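Local coordinates for protein chitinase (Chromobacterium violaceum, PDB 4TXG) that probably binds chitin and hydrolyses its glycosidic bonds as a family 18 glycosyl hydrolase, at residues F697-S711 with L755-Y769. Residues are numbered along the deposited sequence; the frame is centred on the assembly and turned at random.
Sequences FDVPTSAPANIADQS and LDVVYYLPISGPSHY. With CS (cesium ion), chain B.
D698 and S767 form an antiparallel hydrogen-bonded pair at one end of a contact that illustrates how a beta-sandwich ties its two sheets together. Strands 694-700 and 767-773 belong to one sheet, strands 708-709 and 752-758 to the other, and both chain segments pass from sheet to sheet through loops. At the first ladder, D698 N gives S767 O a bond of 2.8 Å; the return bond, from S767 N to D698 O, is weak.

The side chain of D698 can be followed outward. Its CB lies 3.5 Å from S767 O, CG comes within 3.8 Å of H768 ND1, and OD2 accepts H768 ND1 at 2.8 Å through the anti lone pair. The acceptor lies nearly in the imidazole plane, although carboxylate and ring stand 87° apart. OD1 forms a salt bridge with R736, so the carboxylate is held from two residues and its negative charge is probably favoured.

Between the ladders, I763 CG2 packs 3.5 Å from A703 CB and also meets V699 CG1, while I763 CB rests against P700 CG. A chi1 of 68° sets I763 CG1 between its backbone N and carbonyl carbon, leaving CG2 to face A703 and V699. S702 OG donates to P762 O, where helix 441-448 packs against the loops.

In the second ladder A708 and V758 exchange two backbone bonds, and Q710 N reaches D756 O. D709 OD2 accepts S711 N in an Asx turn, and D709 OD1 takes L715 N. Beyond the ladder, D756 N donates to the S711 hydroxyl OG at 3.0 Å, and S711 O binds a cesium ion.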
loop_
_atom_site.group_PDB
_atom_site.type_symbol
_atom_site.label_atom_id
_atom_site.label_comp_id
_atom_site.label_asym_id
_atom_site.label_seq_id
_atom_site.Cartn_x
_atom_site.Cartn_y
_atom_site.Cartn_z
ATOM N N PHE A 697 -6.859 -10.598 23.044
ATOM C CA PHE A 697 -6.665 -10.437 21.609
ATOM C C PHE A 697 -5.325 -9.759 21.351
ATOM O O PHE A 697 -4.748 -9.141 22.249
ATOM C CB PHE A 697 -7.809 -9.641 20.965
ATOM C CG PHE A 697 -8.198 -8.388 21.713
ATOM C CD1 PHE A 697 -7.570 -7.176 21.445
ATOM C CD2 PHE A 697 -9.209 -8.418 22.660
ATOM C CE1 PHE A 697 -7.932 -6.017 22.123
ATOM C CE2 PHE A 697 -9.575 -7.264 23.340
ATOM C CZ PHE A 697 -8.934 -6.063 23.073
ATOM N N ASP A 698 -4.834 -9.907 20.126
ATOM C CA ASP A 698 -3.570 -9.299 19.713
ATOM C C ASP A 698 -3.786 -7.903 19.146
ATOM O O ASP A 698 -4.595 -7.706 18.240
ATOM C CB ASP A 698 -2.866 -10.166 18.662
ATOM C CG ASP A 698 -2.259 -11.424 19.243
ATOM O OD1 ASP A 698 -1.942 -11.449 20.453
ATOM O OD2 ASP A 698 -2.084 -12.388 18.468
ATOM N N VAL A 699 -3.059 -6.937 19.693
ATOM C CA VAL A 699 -3.008 -5.588 19.149
ATOM C C VAL A 699 -1.648 -5.414 18.476
ATOM O O VAL A 699 -0.627 -5.746 19.079
ATOM C CB VAL A 699 -3.218 -4.543 20.266
ATOM C CG1 VAL A 699 -3.134 -3.119 19.724
ATOM C CG2 VAL A 699 -4.570 -4.790 20.938
ATOM N N PRO A 700 -1.624 -4.930 17.224
ATOM C CA PRO A 700 -0.307 -4.811 16.582
ATOM C C PRO A 700 0.581 -3.807 17.314
ATOM O O PRO A 700 0.079 -2.877 17.949
ATOM C CB PRO A 700 -0.641 -4.326 15.168
ATOM C CG PRO A 700 -1.964 -3.600 15.323
ATOM C CD PRO A 700 -2.711 -4.387 16.390
ATOM N N THR A 701 1.888 -4.015 17.228
ATOM C CA THR A 701 2.854 -3.177 17.930
ATOM C C THR A 701 3.041 -1.798 17.291
ATOM O O THR A 701 3.917 -1.040 17.696
ATOM C CB THR A 701 4.224 -3.868 17.986
ATOM O OG1 THR A 701 4.566 -4.327 16.668
ATOM C CG2 THR A 701 4.188 -5.065 18.955
ATOM N N SER A 702 2.240 -1.493 16.277
ATOM C CA SER A 702 2.178 -0.134 15.746
ATOM C C SER A 702 1.725 0.844 16.835
ATOM O O SER A 702 2.116 2.015 16.823
ATOM C CB SER A 702 1.235 -0.068 14.526
ATOM O OG SER A 702 -0.060 -0.586 14.846
ATOM N N ALA A 703 0.923 0.358 17.787
ATOM C CA ALA A 703 0.529 1.176 18.936
ATOM C C ALA A 703 1.384 0.800 20.121
ATOM O O ALA A 703 1.694 -0.380 20.315
ATOM C CB ALA A 703 -0.951 0.988 19.272
ATOM N N PRO A 704 1.775 1.798 20.921
ATOM C CA PRO A 704 2.544 1.545 22.143
ATOM C C PRO A 704 1.798 0.600 23.073
ATOM O O PRO A 704 0.571 0.554 23.053
ATOM C CB PRO A 704 2.682 2.934 22.775
ATOM C CG PRO A 704 2.453 3.894 21.672
ATOM C CD PRO A 704 1.536 3.234 20.694
ATOM N N ALA A 705 2.532 -0.138 23.893
ATOM C CA ALA A 705 1.911 -1.184 24.701
ATOM C C ALA A 705 1.297 -0.626 25.984
ATOM O O ALA A 705 1.402 -1.235 27.048
ATOM C CB ALA A 705 2.938 -2.268 25.030
ATOM N N ASN A 706 0.648 0.530 25.880
ATOM C CA ASN A 706 -0.007 1.134 27.033
ATOM C C ASN A 706 -1.516 1.284 26.829
ATOM O O ASN A 706 -2.169 2.099 27.494
ATOM C CB ASN A 706 0.622 2.491 27.349
ATOM C CG ASN A 706 0.590 3.446 26.164
ATOM O OD1 ASN A 706 -0.012 3.160 25.135
ATOM N ND2 ASN A 706 1.243 4.588 26.318
ATOM N N ILE A 707 -2.060 0.486 25.921
ATOM C CA ILE A 707 -3.491 0.490 25.653
ATOM C C ILE A 707 -4.275 0.225 26.944
ATOM O O ILE A 707 -3.870 -0.582 27.778
ATOM C CB ILE A 707 -3.843 -0.550 24.571
ATOM C CG1 ILE A 707 -5.348 -0.590 24.300
ATOM C CG2 ILE A 707 -3.330 -1.921 24.969
ATOM C CD1 ILE A 707 -5.694 -1.253 22.966
ATOM N N ALA A 708 -5.370 0.947 27.130
ATOM C CA ALA A 708 -6.137 0.843 28.362
ATOM C C ALA A 708 -7.612 1.054 28.062
ATOM O O ALA A 708 -7.978 1.335 26.917
ATOM C CB ALA A 708 -5.645 1.855 29.379
ATOM N N ASP A 709 -8.471 0.911 29.064
ATOM C CA ASP A 709 -9.867 1.264 28.842
ATOM C C ASP A 709 -10.268 2.399 29.777
ATOM O O ASP A 709 -9.621 2.631 30.803
ATOM C CB ASP A 709 -10.793 0.043 29.002
ATOM C CG ASP A 709 -11.031 -0.343 30.452
ATOM O OD1 ASP A 709 -10.224 -1.116 31.002
ATOM O OD2 ASP A 709 -12.049 0.098 31.032
ATOM N N GLN A 710 -11.317 3.123 29.397
ATOM C CA GLN A 710 -11.789 4.282 30.152
ATOM C C GLN A 710 -13.062 3.982 30.926
ATOM O O GLN A 710 -13.731 4.901 31.401
ATOM C CB GLN A 710 -12.059 5.462 29.220
ATOM C CG GLN A 710 -10.839 6.144 28.671
ATOM C CD GLN A 710 -11.194 7.150 27.590
ATOM O OE1 GLN A 710 -12.098 6.920 26.783
ATOM N NE2 GLN A 710 -10.472 8.267 27.559
ATOM N N SER A 711 -13.405 2.706 31.047
ATOM C CA SER A 711 -14.687 2.330 31.625
ATOM C C SER A 711 -14.527 1.603 32.953
ATOM O O SER A 711 -15.504 1.108 33.516
ATOM C CB SER A 711 -15.471 1.460 30.639
ATOM O OG SER A 711 -15.658 2.133 29.405
ATOM N N LEU A 755 -17.193 -1.066 26.027
ATOM C CA LEU A 755 -16.239 -0.334 26.846
ATOM C C LEU A 755 -15.426 0.590 25.961
ATOM O O LEU A 755 -15.156 0.274 24.803
ATOM C CB LEU A 755 -15.314 -1.277 27.614
ATOM C CG LEU A 755 -14.581 -2.364 26.833
ATOM C CD1 LEU A 755 -13.234 -2.640 27.485
ATOM C CD2 LEU A 755 -15.413 -3.633 26.785
ATOM N N ASP A 756 -15.045 1.735 26.511
ATOM C CA ASP A 756 -14.218 2.676 25.781
ATOM C C ASP A 756 -12.759 2.315 25.983
ATOM O O ASP A 756 -12.320 2.112 27.108
ATOM C CB ASP A 756 -14.491 4.102 26.243
ATOM C CG ASP A 756 -15.936 4.511 26.020
ATOM O OD1 ASP A 756 -16.416 4.390 24.874
ATOM O OD2 ASP A 756 -16.587 4.942 26.996
ATOM N N VAL A 757 -12.011 2.210 24.893
ATOM C CA VAL A 757 -10.590 1.900 25.003
ATOM C C VAL A 757 -9.806 3.104 24.535
ATOM O O VAL A 757 -10.362 3.988 23.895
ATOM C CB VAL A 757 -10.204 0.662 24.189
ATOM C CG1 VAL A 757 -11.059 -0.525 24.627
ATOM C CG2 VAL A 757 -10.372 0.908 22.700
ATOM N N VAL A 758 -8.526 3.167 24.880
ATOM C CA VAL A 758 -7.686 4.270 24.419
ATOM C C VAL A 758 -6.325 3.732 24.035
ATOM O O VAL A 758 -5.727 2.955 24.784
ATOM C CB VAL A 758 -7.498 5.367 25.490
ATOM C CG1 VAL A 758 -6.562 6.455 24.986
ATOM C CG2 VAL A 758 -8.801 5.981 25.837
ATOM N N TYR A 759 -5.849 4.117 22.857
ATOM C CA TYR A 759 -4.474 3.826 22.452
ATOM C C TYR A 759 -3.955 5.003 21.615
ATOM O O TYR A 759 -4.723 5.904 21.272
ATOM C CB TYR A 759 -4.381 2.500 21.692
ATOM C CG TYR A 759 -5.356 2.345 20.544
ATOM C CD1 TYR A 759 -6.652 1.878 20.754
ATOM C CD2 TYR A 759 -4.970 2.633 19.245
ATOM C CE1 TYR A 759 -7.547 1.732 19.697
ATOM C CE2 TYR A 759 -5.853 2.492 18.189
ATOM C CZ TYR A 759 -7.141 2.042 18.422
ATOM O OH TYR A 759 -8.009 1.895 17.364
ATOM N N TYR A 760 -2.663 5.007 21.295
ATOM C CA TYR A 760 -2.028 6.261 20.888
ATOM C C TYR A 760 -1.508 6.353 19.461
ATOM O O TYR A 760 -1.237 7.458 18.986
ATOM C CB TYR A 760 -0.897 6.587 21.865
ATOM C CG TYR A 760 -1.485 7.004 23.180
ATOM C CD1 TYR A 760 -1.979 8.291 23.350
ATOM C CD2 TYR A 760 -1.620 6.098 24.223
ATOM C CE1 TYR A 760 -2.554 8.681 24.535
ATOM C CE2 TYR A 760 -2.202 6.486 25.423
ATOM C CZ TYR A 760 -2.662 7.778 25.566
ATOM O OH TYR A 760 -3.235 8.188 26.748
ATOM N N LEU A 761 -1.381 5.221 18.775
ATOM C CA LEU A 761 -1.109 5.230 17.339
ATOM C C LEU A 761 -2.061 4.255 16.654
ATOM O O LEU A 761 -2.580 3.336 17.299
ATOM C CB LEU A 761 0.351 4.872 17.040
ATOM C CG LEU A 761 1.379 5.985 17.306
ATOM C CD1 LEU A 761 2.809 5.437 17.261
ATOM C CD2 LEU A 761 1.214 7.123 16.311
ATOM N N PRO A 762 -2.296 4.442 15.344
ATOM C CA PRO A 762 -3.293 3.601 14.672
ATOM C C PRO A 762 -2.993 2.104 14.703
ATOM O O PRO A 762 -1.828 1.687 14.727
ATOM C CB PRO A 762 -3.266 4.125 13.234
ATOM C CG PRO A 762 -2.912 5.592 13.401
ATOM C CD PRO A 762 -1.858 5.563 14.490
ATOM N N ILE A 763 -4.070 1.314 14.712
ATOM C CA ILE A 763 -4.000 -0.138 14.578
ATOM C C ILE A 763 -5.034 -0.615 13.569
ATOM O O ILE A 763 -6.030 0.074 13.306
ATOM C CB ILE A 763 -4.265 -0.872 15.925
ATOM C CG1 ILE A 763 -5.726 -0.684 16.338
ATOM C CG2 ILE A 763 -3.297 -0.387 17.024
ATOM C CD1 ILE A 763 -6.121 -1.425 17.609
ATOM N N SER A 764 -4.784 -1.784 12.987
ATOM C CA SER A 764 -5.815 -2.518 12.264
ATOM C C SER A 764 -6.188 -3.728 13.117
ATOM O O SER A 764 -5.561 -3.987 14.157
ATOM C CB SER A 764 -5.348 -2.945 10.866
ATOM O OG SER A 764 -4.250 -3.843 10.924
ATOM N N GLY A 765 -7.204 -4.461 12.695
ATOM C CA GLY A 765 -7.710 -5.554 13.503
ATOM C C GLY A 765 -8.597 -5.028 14.620
ATOM O O GLY A 765 -9.512 -4.248 14.364
ATOM N N PRO A 766 -8.358 -5.461 15.867
ATOM C CA PRO A 766 -7.399 -6.472 16.332
ATOM C C PRO A 766 -7.693 -7.870 15.771
ATOM O O PRO A 766 -8.578 -8.033 14.922
ATOM C CB PRO A 766 -7.578 -6.455 17.860
ATOM C CG PRO A 766 -8.181 -5.116 18.170
ATOM C CD PRO A 766 -9.065 -4.813 16.990
ATOM N N SER A 767 -6.950 -8.867 16.236
ATOM C CA SER A 767 -7.143 -10.230 15.747
ATOM C C SER A 767 -6.723 -11.239 16.802
ATOM O O SER A 767 -6.189 -10.868 17.844
ATOM C CB SER A 767 -6.349 -10.463 14.457
ATOM O OG SER A 767 -4.960 -10.318 14.708
ATOM N N HIS A 768 -6.992 -12.509 16.518
ATOM C CA HIS A 768 -6.565 -13.632 17.363
ATOM C C HIS A 768 -7.210 -13.569 18.743
ATOM O O HIS A 768 -6.536 -13.593 19.782
ATOM C CB HIS A 768 -5.043 -13.668 17.467
ATOM C CG HIS A 768 -4.358 -13.607 16.140
ATOM N ND1 HIS A 768 -3.118 -13.031 15.961
ATOM C CD2 HIS A 768 -4.757 -14.024 14.910
ATOM C CE1 HIS A 768 -2.771 -13.113 14.689
ATOM N NE2 HIS A 768 -3.752 -13.712 14.029
ATOM N N TYR A 769 -8.538 -13.518 18.730
ATOM C CA TYR A 769 -9.330 -13.440 19.952
ATOM C C TYR A 769 -9.438 -14.777 20.661
ATOM O O TYR A 769 -9.565 -15.825 20.022
ATOM C CB TYR A 769 -10.745 -12.933 19.635
ATOM C CG TYR A 769 -10.799 -11.509 19.135
ATOM C CD1 TYR A 769 -10.695 -11.222 17.777
ATOM C CD2 TYR A 769 -10.979 -10.456 20.022
ATOM C CE1 TYR A 769 -10.745 -9.914 17.322
ATOM C CE2 TYR A 769 -11.025 -9.155 19.579
ATOM C CZ TYR A 769 -10.914 -8.891 18.228
ATOM O OH TYR A 769 -10.969 -7.587 17.786
HETATM CS CS CS B . -16.932 -0.998 35.198
HETATM O O HOH W 1 -4.046 -7.922 15.601
HETATM O O HOH W 2 -1.195 2.786 22.700
HETATM O O HOH W 3 -4.045 3.986 26.987
HETATM O O HOH W 4 -19.408 -2.492 35.254
HETATM O O HOH W 5 -14.808 -2.669 36.929
#